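Solute-binding protein (PDB 2ZYO) binds cyclodextrins and maltodextrins, here maltotetraose, and probably delivers them to a membrane carbohydrate transporter, as in other bacterial solute-binding proteins. Local coordinates at residues 156-159 against 164-167; 145-150 against 216-221; 245-248 against 254-257; 177-182 against 265-270; 210-215 against 375-380. One frame throughout, in Å; residues are numbered along the deposited sequence.

Contact 1 (156-159 against 164-167)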
# COMPACT_ATOMS: atom_id res chain seq x y z
N ALA A 156 -23.63 -0.35 -18.57
CA ALA A 156 -24.50 0.62 -19.23
C ALA A 156 -23.74 1.80 -19.84
O ALA A 156 -24.11 2.29 -20.90
CB ALA A 156 -25.57 1.12 -18.26
N ASN A 157 -22.67 2.23 -19.17
CA ASN A 157 -22.00 3.49 -19.50
C ASN A 157 -20.63 3.40 -20.19
O ASN A 157 -20.13 4.41 -20.69
CB ASN A 157 -21.90 4.38 -18.25
CG ASN A 157 -23.26 4.80 -17.72
OD1 ASN A 157 -23.65 4.43 -16.62
ND2 ASN A 157 -23.99 5.57 -18.52
N ASN A 158 -20.03 2.21 -20.22
CA ASN A 158 -18.71 2.05 -20.85
C ASN A 158 -18.79 2.02 -22.37
O ASN A 158 -19.41 1.12 -22.95
CB ASN A 158 -17.98 0.82 -20.30
CG ASN A 158 -17.47 1.02 -18.87
OD1 ASN A 158 -17.70 2.05 -18.25
ND2 ASN A 158 -16.77 0.01 -18.35
N LYS A 159 -18.18 3.02 -23.00
CA LYS A 159 -18.19 3.18 -24.46
C LYS A 159 -16.76 3.36 -24.97
O LYS A 159 -16.31 4.49 -25.18
CB LYS A 159 -19.04 4.38 -24.87
CG LYS A 159 -20.52 4.28 -24.53
CD LYS A 159 -21.25 5.59 -24.83
CE LYS A 159 -21.07 6.61 -23.71
NZ LYS A 159 -21.87 7.85 -23.94
N LYS A 164 -15.17 6.99 -23.54
CA LYS A 164 -16.00 7.42 -22.41
C LYS A 164 -16.35 6.19 -21.57
O LYS A 164 -16.70 5.14 -22.11
CB LYS A 164 -17.27 8.11 -22.92
CG LYS A 164 -17.82 9.20 -22.00
CD LYS A 164 -18.63 8.63 -20.84
CE LYS A 164 -18.77 9.62 -19.70
NZ LYS A 164 -19.26 8.95 -18.45
N TYR A 165 -16.23 6.33 -20.25
CA TYR A 165 -16.46 5.21 -19.34
C TYR A 165 -17.27 5.60 -18.11
O TYR A 165 -17.15 6.72 -17.61
CB TYR A 165 -15.13 4.60 -18.89
CG TYR A 165 -14.38 3.91 -19.99
CD1 TYR A 165 -14.56 2.55 -20.24
CD2 TYR A 165 -13.49 4.62 -20.80
CE1 TYR A 165 -13.87 1.91 -21.26
CE2 TYR A 165 -12.80 3.99 -21.83
CZ TYR A 165 -12.99 2.64 -22.05
OH TYR A 165 -12.31 2.02 -23.07
N GLY A 166 -18.09 4.67 -17.64
CA GLY A 166 -18.72 4.79 -16.33
C GLY A 166 -17.74 4.39 -15.24
O GLY A 166 -17.56 5.12 -14.26
N VAL A 167 -17.12 3.23 -15.41
CA VAL A 167 -16.10 2.74 -14.48
C VAL A 167 -14.92 2.18 -15.28
O VAL A 167 -15.10 1.33 -16.15
CB VAL A 167 -16.63 1.65 -13.52
CG1 VAL A 167 -15.60 1.36 -12.42
CG2 VAL A 167 -17.96 2.06 -12.90
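Asn-158 turns its amide onto the backbone of Gly-166 and Val-167. Asn-158 OD1 accepts two N-H groups, Gly-166 N at 2.7 Å and Val-167 N at 3.1 Å. Gly-166 N lies almost in line with the C=O bond, though its N-H is bent away (136°). The second comes in the carbonyl plane, on a lone pair. ND2 of Asn-158 gives back a bond to Val-167 O (3.1 Å) and also reaches Ala-222 O. The amide is thus held at both ends and cannot easily rotate. It crosses Tyr-165 at about a right angle, the two planes 71° apart, with Asn-158 CG at the ring edge 3.6 Å from Tyr-165 CD1. This is the turn from helix 147-157 into strand 165-169. Lys-159 and Lys-164 close it as a single antiparallel hydrogen-bonded pair, with Lys-159 N to Lys-164 O at 2.7 Å. Replacing Asn-158 with a leucine would probably leave the N-H groups of Gly-166 and Val-167 without their shared acceptor. Gly-166 CA lies 3.7 Å from Asn-157 CB. The aliphatic parts of the two lysines also meet, Lys-159 CE being 4.2 Å from Lys-164 CB.

Contact 2 (145-150 against 216-221)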
# COMPACT_ATOMS: atom_id res chain seq x y z
N ALA A 145 -24.30 1.67 -4.41
CA ALA A 145 -24.37 1.13 -3.05
C ALA A 145 -23.80 -0.28 -2.94
O ALA A 145 -23.39 -0.70 -1.85
CB ALA A 145 -25.81 1.15 -2.55
N THR A 146 -23.79 -1.01 -4.05
CA THR A 146 -23.31 -2.39 -4.08
C THR A 146 -22.43 -2.61 -5.30
O THR A 146 -22.46 -1.83 -6.25
CB THR A 146 -24.48 -3.40 -4.16
OG1 THR A 146 -25.21 -3.19 -5.38
CG2 THR A 146 -25.43 -3.26 -2.97
N TYR A 147 -21.64 -3.68 -5.26
CA TYR A 147 -20.82 -4.06 -6.41
C TYR A 147 -21.68 -4.33 -7.64
O TYR A 147 -21.32 -3.94 -8.75
CB TYR A 147 -19.94 -5.27 -6.09
CG TYR A 147 -19.12 -5.69 -7.28
CD1 TYR A 147 -17.99 -4.96 -7.67
CD2 TYR A 147 -19.48 -6.80 -8.05
CE1 TYR A 147 -17.25 -5.32 -8.78
CE2 TYR A 147 -18.73 -7.17 -9.16
CZ TYR A 147 -17.62 -6.43 -9.51
OH TYR A 147 -16.87 -6.79 -10.61
N ASP A 148 -22.82 -5.00 -7.44
CA ASP A 148 -23.76 -5.30 -8.53
C ASP A 148 -24.17 -4.02 -9.26
O ASP A 148 -24.20 -3.99 -10.49
CB ASP A 148 -25.01 -6.01 -7.99
CG ASP A 148 -24.70 -7.39 -7.41
OD1 ASP A 148 -24.16 -8.25 -8.15
OD2 ASP A 148 -25.01 -7.62 -6.22
N GLU A 149 -24.48 -2.98 -8.49
CA GLU A 149 -24.90 -1.69 -9.03
C GLU A 149 -23.75 -0.99 -9.76
O GLU A 149 -23.96 -0.37 -10.80
CB GLU A 149 -25.48 -0.80 -7.93
CG GLU A 149 -26.90 -1.20 -7.51
CD GLU A 149 -27.31 -0.62 -6.17
OE1 GLU A 149 -26.62 -0.88 -5.16
OE2 GLU A 149 -28.34 0.09 -6.12
N LEU A 150 -22.54 -1.10 -9.21
CA LEU A 150 -21.34 -0.56 -9.83
C LEU A 150 -21.08 -1.22 -11.18
O LEU A 150 -20.77 -0.55 -12.16
CB LEU A 150 -20.12 -0.73 -8.92
CG LEU A 150 -18.79 -0.14 -9.41
CD1 LEU A 150 -18.78 1.38 -9.29
CD2 LEU A 150 -17.62 -0.75 -8.64
N GLN A 216 -12.73 -11.35 -15.59
CA GLN A 216 -13.12 -11.64 -16.96
C GLN A 216 -14.32 -10.80 -17.42
O GLN A 216 -14.34 -10.29 -18.54
CB GLN A 216 -13.42 -13.13 -17.12
CG GLN A 216 -13.62 -13.58 -18.56
CD GLN A 216 -13.87 -15.07 -18.67
OE1 GLN A 216 -14.67 -15.64 -17.91
NE2 GLN A 216 -13.19 -15.72 -19.61
N LYS A 217 -15.31 -10.67 -16.54
CA LYS A 217 -16.53 -9.91 -16.84
C LYS A 217 -16.25 -8.44 -17.17
O LYS A 217 -16.98 -7.83 -17.96
CB LYS A 217 -17.53 -10.01 -15.68
CG LYS A 217 -18.27 -11.34 -15.63
CD LYS A 217 -19.01 -11.53 -14.31
CE LYS A 217 -20.17 -10.55 -14.16
NZ LYS A 217 -20.75 -10.63 -12.79
N TRP A 218 -15.20 -7.87 -16.58
CA TRP A 218 -14.82 -6.49 -16.87
C TRP A 218 -14.39 -6.29 -18.32
O TRP A 218 -14.49 -5.19 -18.86
CB TRP A 218 -13.74 -6.01 -15.89
CG TRP A 218 -14.33 -5.60 -14.58
CD1 TRP A 218 -14.45 -6.36 -13.46
CD2 TRP A 218 -14.92 -4.33 -14.27
NE1 TRP A 218 -15.06 -5.64 -12.46
CE2 TRP A 218 -15.36 -4.39 -12.93
CE3 TRP A 218 -15.12 -3.14 -14.99
CZ2 TRP A 218 -15.99 -3.31 -12.30
CZ3 TRP A 218 -15.74 -2.07 -14.36
CH2 TRP A 218 -16.17 -2.17 -13.02
N PHE A 219 -13.93 -7.37 -18.95
CA PHE A 219 -13.48 -7.31 -20.34
C PHE A 219 -14.54 -7.83 -21.31
O PHE A 219 -14.70 -7.28 -22.40
CB PHE A 219 -12.15 -8.04 -20.50
CG PHE A 219 -11.03 -7.42 -19.70
CD1 PHE A 219 -10.31 -6.35 -20.21
CD2 PHE A 219 -10.74 -7.88 -18.42
CE1 PHE A 219 -9.30 -5.75 -19.47
CE2 PHE A 219 -9.72 -7.29 -17.67
CZ PHE A 219 -9.00 -6.23 -18.19
N THR A 220 -15.29 -8.85 -20.89
CA THR A 220 -16.32 -9.46 -21.74
C THR A 220 -17.67 -8.73 -21.70
O THR A 220 -18.42 -8.75 -22.68
CB THR A 220 -16.56 -10.94 -21.38
OG1 THR A 220 -16.95 -11.04 -20.01
CG2 THR A 220 -15.30 -11.77 -21.62
N GLU A 221 -17.98 -8.10 -20.57
CA GLU A 221 -19.26 -7.40 -20.40
C GLU A 221 -19.12 -5.88 -20.23
O GLU A 221 -19.95 -5.13 -20.74
CB GLU A 221 -20.04 -7.98 -19.22
CG GLU A 221 -20.46 -9.44 -19.38
CD GLU A 221 -21.29 -9.94 -18.21
OE1 GLU A 221 -22.06 -9.14 -17.63
OE2 GLU A 221 -21.19 -11.14 -17.88
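Trp-218 NE1 gives a hydrogen bond to Tyr-147 OH at 2.8 Å, and this bond carries the contact. It is bent, with an N-H...acceptor angle of 135°. The hydroxyl lies 30° out of the indole plane. Seen from the tyrosine, the indole nitrogen is at the ring edge and in the ring plane. The two rings therefore meet through the hydroxyl end and do not stack. Tyr-147 CE1 is 4.2 Å from Trp-218 CZ2, the apolar part of the meeting. Both side chains are buried, so the bond pairs two polar atoms inside the protein.

Tyr-147 stands in the first turn of its helix. Its CG is anti to the backbone N (chi1 179°), which carries the hydroxyl across to helix 206-220. Thr-146 is the N-cap of the tyrosine's helix. Thr-146 OG1 accepts from Glu-149 N at 3.2 Å and donates to Glu-149 OE1 at 2.7 Å. The tyrosine projects from the turn that this cap begins.

The indole also meets Phe-151 and Phe-169 edge-to-face. The contact joins the N-terminal end of helix 147-157 to the C-terminal end of helix 206-220. Val-167 of strand 165-169 packs on both Trp-218 and Leu-150. Phe-179 and Leu-180 of helix 174-183 lie against Tyr-147, whose backbone also bonds to that of Lys-269.

Contact 3 (245-248 against 254-257)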
# COMPACT_ATOMS: atom_id res chain seq x y z
N VAL A 245 -13.08 5.79 -11.26
CA VAL A 245 -11.98 4.84 -11.36
C VAL A 245 -11.75 4.18 -10.01
O VAL A 245 -12.22 4.67 -8.98
CB VAL A 245 -10.65 5.51 -11.85
CG1 VAL A 245 -10.83 6.19 -13.20
CG2 VAL A 245 -10.11 6.50 -10.81
N ILE A 246 -11.07 3.04 -10.02
CA ILE A 246 -10.57 2.43 -8.79
C ILE A 246 -9.06 2.67 -8.78
O ILE A 246 -8.33 2.12 -9.61
CB ILE A 246 -10.91 0.93 -8.68
CG1 ILE A 246 -12.43 0.72 -8.68
CG2 ILE A 246 -10.27 0.33 -7.43
CD1 ILE A 246 -12.87 -0.72 -8.73
N ASN A 247 -8.61 3.52 -7.87
CA ASN A 247 -7.21 3.91 -7.80
C ASN A 247 -6.86 4.45 -6.42
O ASN A 247 -7.75 4.64 -5.59
CB ASN A 247 -6.90 4.95 -8.88
CG ASN A 247 -5.46 4.88 -9.38
OD1 ASN A 247 -4.64 4.11 -8.86
ND2 ASN A 247 -5.15 5.69 -10.39
N GLY A 248 -5.57 4.67 -6.19
CA GLY A 248 -5.10 5.12 -4.88
C GLY A 248 -4.82 6.61 -4.80
O GLY A 248 -4.94 7.32 -5.79
N ASP A 254 -2.51 14.70 -9.36
CA ASP A 254 -2.53 14.73 -10.82
C ASP A 254 -3.94 14.99 -11.38
O ASP A 254 -4.10 15.77 -12.31
CB ASP A 254 -1.95 13.43 -11.39
CG ASP A 254 -1.70 13.49 -12.89
OD1 ASP A 254 -1.38 14.58 -13.41
OD2 ASP A 254 -1.80 12.44 -13.55
N TYR A 255 -4.94 14.33 -10.79
CA TYR A 255 -6.33 14.52 -11.21
C TYR A 255 -6.82 15.95 -10.97
O TYR A 255 -7.51 16.53 -11.81
CB TYR A 255 -7.28 13.55 -10.49
CG TYR A 255 -7.12 12.08 -10.84
CD1 TYR A 255 -6.48 11.67 -12.02
CD2 TYR A 255 -7.65 11.10 -10.01
CE1 TYR A 255 -6.35 10.31 -12.33
CE2 TYR A 255 -7.53 9.75 -10.31
CZ TYR A 255 -6.88 9.36 -11.47
OH TYR A 255 -6.77 8.02 -11.75
N GLN A 256 -6.46 16.50 -9.81
CA GLN A 256 -6.86 17.86 -9.43
C GLN A 256 -6.15 18.91 -10.27
O GLN A 256 -6.75 19.92 -10.64
CB GLN A 256 -6.60 18.10 -7.94
CG GLN A 256 -7.50 17.28 -7.03
CD GLN A 256 -7.24 17.54 -5.57
OE1 GLN A 256 -6.10 17.57 -5.12
NE2 GLN A 256 -8.31 17.71 -4.81
N ALA A 257 -4.87 18.67 -10.58
CA ALA A 257 -4.11 19.55 -11.47
C ALA A 257 -4.74 19.62 -12.86
O ALA A 257 -4.64 20.65 -13.54
CB ALA A 257 -2.66 19.10 -11.55
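Val-245 comes first and meets Tyr-255 through one methyl. Val-245 CG2 lies 3.8 Å from Tyr-255 OH and 4.2 Å from Tyr-255 CE2. The two side chains approach from opposite directions, the valine from the strand and the tyrosine from the helix. With CG1 anti to the carbonyl carbon (chi1 -58°), it is CG2 that faces the tyrosine. Val-245 also packs on Val-233 and Phe-237 of helix 230-238, so the valine belongs to a larger apolar patch.

Ile-246 points away from the helix and packs on Leu-267.

Asn-247 again points toward Tyr-255. Asn-247 ND2 is 3.1 Å from Tyr-255 OH. The amide crosses the tyrosine at a slant, with the two planes 59° apart. The phenol hydroxyl has a clear hydrogen-bond partner in Asn-234, through OD1. The other end of the amide faces elsewhere. Asn-247 OD1 takes a hydrogen bond from Tyr-176 OH, a weak one from Trp-250 NE1, and a weak one from Gly-248 N at 2.9 Å. These contacts set the rotation of the amide and leave ND2 on the side of Tyr-255.

Gly-248 then leads out of the strand toward helix 252-257. The arrangement is a strand end packed against the helix that follows it, beside the sugar site. Tyr-176 and Trp-250 both line the pocket for the bound glycan, and the Asn-247 side chain is about 6 Å from a glucose unit. Asn-247 thus probably acts as a second-shell residue, bonded to Tyr-176 and weakly to Trp-250.

Contact 4 (177-182 against 265-270)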
# COMPACT_ATOMS: atom_id res chain seq x y z
N THR A 177 -7.32 -5.63 -8.53
CA THR A 177 -8.42 -6.58 -8.56
C THR A 177 -8.49 -7.46 -7.31
O THR A 177 -9.40 -8.28 -7.19
CB THR A 177 -8.33 -7.51 -9.78
OG1 THR A 177 -7.12 -8.27 -9.70
CG2 THR A 177 -8.33 -6.70 -11.07
N TYR A 178 -7.55 -7.28 -6.39
CA TYR A 178 -7.53 -8.09 -5.17
C TYR A 178 -8.89 -8.19 -4.48
O TYR A 178 -9.28 -9.27 -4.05
CB TYR A 178 -6.47 -7.60 -4.18
CG TYR A 178 -6.45 -8.41 -2.90
CD1 TYR A 178 -6.02 -9.73 -2.90
CD2 TYR A 178 -6.88 -7.86 -1.70
CE1 TYR A 178 -6.01 -10.49 -1.74
CE2 TYR A 178 -6.88 -8.60 -0.53
CZ TYR A 178 -6.44 -9.92 -0.55
OH TYR A 178 -6.42 -10.67 0.60
N PHE A 179 -9.61 -7.07 -4.40
CA PHE A 179 -10.90 -7.06 -3.71
C PHE A 179 -11.89 -8.07 -4.29
O PHE A 179 -12.71 -8.63 -3.56
CB PHE A 179 -11.50 -5.64 -3.63
CG PHE A 179 -12.20 -5.18 -4.89
CD1 PHE A 179 -13.58 -5.28 -5.01
CD2 PHE A 179 -11.47 -4.63 -5.94
CE1 PHE A 179 -14.24 -4.85 -6.16
CE2 PHE A 179 -12.11 -4.20 -7.10
CZ PHE A 179 -13.50 -4.30 -7.21
N LEU A 180 -11.79 -8.32 -5.60
CA LEU A 180 -12.64 -9.31 -6.26
C LEU A 180 -12.30 -10.73 -5.82
O LEU A 180 -13.19 -11.56 -5.67
CB LEU A 180 -12.53 -9.18 -7.79
CG LEU A 180 -13.02 -7.87 -8.41
CD1 LEU A 180 -12.60 -7.77 -9.88
CD2 LEU A 180 -14.53 -7.72 -8.27
N PHE A 181 -11.01 -11.00 -5.61
CA PHE A 181 -10.56 -12.30 -5.12
C PHE A 181 -10.89 -12.48 -3.64
O PHE A 181 -11.41 -13.52 -3.24
CB PHE A 181 -9.06 -12.47 -5.37
CG PHE A 181 -8.71 -12.65 -6.83
CD1 PHE A 181 -8.54 -13.92 -7.36
CD2 PHE A 181 -8.57 -11.54 -7.66
CE1 PHE A 181 -8.22 -14.09 -8.71
CE2 PHE A 181 -8.25 -11.70 -9.02
CZ PHE A 181 -8.07 -12.97 -9.54
N ALA A 182 -10.61 -11.45 -2.84
CA ALA A 182 -10.92 -11.46 -1.41
C ALA A 182 -12.41 -11.66 -1.14
O ALA A 182 -12.78 -12.36 -0.19
CB ALA A 182 -10.42 -10.19 -0.75
N ALA A 265 -14.83 7.64 -2.40
CA ALA A 265 -15.67 6.82 -1.53
C ALA A 265 -15.07 5.42 -1.40
O ALA A 265 -14.31 5.00 -2.27
CB ALA A 265 -17.09 6.74 -2.09
N PRO A 266 -15.42 4.69 -0.32
CA PRO A 266 -14.99 3.30 -0.25
C PRO A 266 -15.62 2.51 -1.39
O PRO A 266 -16.65 2.93 -1.93
CB PRO A 266 -15.57 2.80 1.08
CG PRO A 266 -15.92 4.02 1.85
CD PRO A 266 -16.21 5.09 0.86
N LEU A 267 -15.00 1.39 -1.76
CA LEU A 267 -15.59 0.51 -2.76
C LEU A 267 -16.94 0.01 -2.27
O LEU A 267 -17.11 -0.25 -1.07
CB LEU A 267 -14.66 -0.66 -3.07
CG LEU A 267 -13.28 -0.35 -3.65
CD1 LEU A 267 -12.51 -1.63 -3.89
CD2 LEU A 267 -13.38 0.47 -4.94
N PRO A 268 -17.93 -0.10 -3.18
CA PRO A 268 -19.25 -0.61 -2.83
C PRO A 268 -19.18 -2.00 -2.22
O PRO A 268 -18.27 -2.78 -2.55
CB PRO A 268 -19.96 -0.65 -4.18
CG PRO A 268 -19.28 0.39 -5.01
CD PRO A 268 -17.85 0.29 -4.60
N LYS A 269 -20.12 -2.32 -1.33
CA LYS A 269 -20.15 -3.63 -0.70
C LYS A 269 -20.29 -4.73 -1.75
O LYS A 269 -21.05 -4.60 -2.71
CB LYS A 269 -21.26 -3.71 0.35
CG LYS A 269 -20.96 -2.88 1.59
CD LYS A 269 -21.96 -3.12 2.70
CE LYS A 269 -21.56 -2.36 3.95
NZ LYS A 269 -22.54 -2.54 5.06
N ILE A 270 -19.51 -5.79 -1.56
CA ILE A 270 -19.45 -6.90 -2.51
C ILE A 270 -19.73 -8.21 -1.78
O ILE A 270 -19.19 -8.46 -0.70
CB ILE A 270 -18.09 -6.93 -3.26
CG1 ILE A 270 -18.07 -8.06 -4.30
CG2 ILE A 270 -16.91 -7.00 -2.28
CD1 ILE A 270 -16.95 -7.95 -5.33
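Leu-267 CD1 sits over one face of the Phe-179 ring, and this is the tight part of the contact. The methyl is 3.8 Å from the ring centroid and 16° off the ring normal, a CH-pi contact. Its nearest ring atom is Phe-179 CG, at 3.7 Å from Leu-267 CD1. Leu-180 CG lies over the opposite face, so the ring is held between two leucines. Phe-179 CG lies between its backbone N and carbonyl carbon (chi1 80°), which swings the ring out to the loop. The Ile-270 side is looser at the ring. Ile-270 CD1 is 4.2 Å from Phe-179 CE1 and approaches obliquely. Ile-270 CD1 is closer to Leu-180 CD2, at 3.8 Å, and these two side chains cross at about a right angle. Lys-269, just before Ile-270 in the loop, is exposed and takes no part. Putting an alanine at Phe-179 would probably open a gap between Leu-267 and Leu-180 and leave the Leu-267 methyl without its aromatic partner. The contact joins helix 174-183 to the loop between strands 262-265 and 278-287. Tyr-147 of helix 147-157 lies against Ile-270, and Val-215 of helix 206-220 backs Leu-180.

Contact 5 (210-215 against 375-380)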
# COMPACT_ATOMS: atom_id res chain seq x y z
N GLN A 210 -13.40 -18.06 -9.01
CA GLN A 210 -14.56 -17.18 -8.92
C GLN A 210 -14.17 -15.70 -8.98
O GLN A 210 -14.88 -14.89 -9.57
CB GLN A 210 -15.39 -17.47 -7.66
CG GLN A 210 -15.91 -18.90 -7.56
CD GLN A 210 -16.81 -19.29 -8.73
OE1 GLN A 210 -16.50 -20.22 -9.48
NE2 GLN A 210 -17.92 -18.59 -8.88
N GLY A 211 -13.04 -15.37 -8.36
CA GLY A 211 -12.48 -14.02 -8.42
C GLY A 211 -12.09 -13.63 -9.84
O GLY A 211 -12.43 -12.54 -10.31
N MET A 212 -11.37 -14.52 -10.52
CA MET A 212 -10.94 -14.29 -11.90
C MET A 212 -12.13 -14.25 -12.87
O MET A 212 -12.06 -13.60 -13.92
CB MET A 212 -9.90 -15.33 -12.33
CG MET A 212 -9.27 -15.08 -13.71
SD MET A 212 -8.37 -13.52 -13.86
CE MET A 212 -6.71 -14.06 -13.43
N ASN A 213 -13.21 -14.95 -12.53
CA ASN A 213 -14.44 -14.86 -13.31
C ASN A 213 -15.02 -13.45 -13.30
O ASN A 213 -15.58 -12.99 -14.30
CB ASN A 213 -15.49 -15.85 -12.79
CG ASN A 213 -15.19 -17.29 -13.18
OD1 ASN A 213 -14.29 -17.56 -13.97
ND2 ASN A 213 -15.96 -18.21 -12.62
N GLU A 214 -14.87 -12.76 -12.17
CA GLU A 214 -15.29 -11.36 -12.07
C GLU A 214 -14.39 -10.47 -12.92
O GLU A 214 -14.87 -9.59 -13.63
CB GLU A 214 -15.29 -10.88 -10.62
CG GLU A 214 -16.32 -11.58 -9.72
CD GLU A 214 -17.73 -11.00 -9.82
OE1 GLU A 214 -18.09 -10.44 -10.88
OE2 GLU A 214 -18.48 -11.12 -8.84
N VAL A 215 -13.08 -10.70 -12.84
CA VAL A 215 -12.09 -10.00 -13.67
C VAL A 215 -12.45 -10.12 -15.15
O VAL A 215 -12.49 -9.12 -15.87
CB VAL A 215 -10.65 -10.53 -13.41
CG1 VAL A 215 -9.66 -9.97 -14.43
CG2 VAL A 215 -10.21 -10.22 -11.99
N GLN A 375 -6.98 -17.60 -22.62
CA GLN A 375 -7.15 -18.71 -21.69
C GLN A 375 -8.37 -18.52 -20.80
O GLN A 375 -8.81 -17.39 -20.56
CB GLN A 375 -5.92 -18.88 -20.81
CG GLN A 375 -4.73 -19.51 -21.50
CD GLN A 375 -3.56 -19.70 -20.57
OE1 GLN A 375 -3.02 -18.73 -20.03
NE2 GLN A 375 -3.17 -20.95 -20.36
N THR A 376 -8.91 -19.63 -20.29
CA THR A 376 -9.98 -19.57 -19.30
C THR A 376 -9.37 -19.17 -17.95
O THR A 376 -8.17 -19.36 -17.74
CB THR A 376 -10.70 -20.93 -19.15
OG1 THR A 376 -9.80 -21.90 -18.59
CG2 THR A 376 -11.24 -21.43 -20.49
N PRO A 377 -10.18 -18.60 -17.05
CA PRO A 377 -9.73 -18.31 -15.69
C PRO A 377 -8.97 -19.47 -15.03
O PRO A 377 -7.88 -19.26 -14.49
CB PRO A 377 -11.03 -18.01 -14.95
CG PRO A 377 -11.87 -17.37 -15.99
CD PRO A 377 -11.57 -18.13 -17.26
N GLU A 378 -9.54 -20.68 -15.09
CA GLU A 378 -8.93 -21.87 -14.48
C GLU A 378 -7.55 -22.19 -15.07
O GLU A 378 -6.60 -22.45 -14.33
CB GLU A 378 -9.85 -23.08 -14.60
CG GLU A 378 -9.38 -24.33 -13.85
CD GLU A 378 -10.32 -25.50 -14.02
OE1 GLU A 378 -11.50 -25.40 -13.59
OE2 GLU A 378 -9.89 -26.54 -14.58
N GLN A 379 -7.46 -22.16 -16.40
CA GLN A 379 -6.21 -22.45 -17.12
C GLN A 379 -5.13 -21.42 -16.79
O GLN A 379 -3.98 -21.79 -16.53
CB GLN A 379 -6.45 -22.49 -18.63
CG GLN A 379 -7.26 -23.68 -19.14
CD GLN A 379 -7.75 -23.51 -20.57
OE1 GLN A 379 -7.93 -22.38 -21.05
NE2 GLN A 379 -7.98 -24.62 -21.25
N ALA A 380 -5.50 -20.14 -16.81
CA ALA A 380 -4.55 -19.06 -16.55
C ALA A 380 -4.02 -19.09 -15.12
O ALA A 380 -2.83 -18.89 -14.89
CB ALA A 380 -5.19 -17.71 -16.85
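Met-212 and Pro-377 make the apolar part of the contact. Met-212 CG lies 3.6 Å from Pro-377 CB, and Met-212 CB is 3.9 Å from the same atom. The methionine does its touching with the base of the side chain. A chi1 of -174° sends CG to the side opposite the backbone N and lays that methylene on the proline ring. The chain then bends, and Met-212 also packs on His-367 of helix 360-371. The backbones come close here, with 5.7 Å between Met-212 CA and Pro-377 CA.

The second kind of meeting is polar against apolar. Asn-213 OD1 touches the proline ring at 3.2 Å from Pro-377 CG and 3.4 Å from Pro-377 CB. The asparagine side chain crosses the ring at about a right angle. No hydrogen bond joins the two segments.

The side-chain hydrogen bonds of the helix start lie within segment 375-380. Thr-376 N donates to Gln-379 OE1 at 3.0 Å in a nearly straight bond, 174° at the hydrogen. Gln-379 N donates to Thr-376 OG1 at 3.2 Å. The two residues thus form a capping box, with Thr-376 as N-cap. Pro-377 follows as the first helical residue, where its lack of an N-H costs no helix bond. The arrangement is a capped helix start, that of helix 377-394, with its first-turn proline packed against the side of helix 206-220.

Overall arrangement
From the N terminus, the first residues to enter any contact are 145-150, at the start of helix 147-157. Contact 1 closes a short loop between the end of this helix and strand 165-169. It is nested inside the longer loop that contact 2 closes with helix 206-220. Contacts 1 and 2 touch through Val-167. Contact 4 crosses contact 2 and brings helix 174-183 to the loop after strand 262-265. Contact 3, from strand 242-247 to helix 252-257, is nested inside contacts 4 and 5. Contact 5 crosses contacts 2 and 4 and ties helix 206-220 to C-terminal helix 377-394. Contacts 2, 4 and 5 touch one another, and Ile-246 links contact 3 to contact 4.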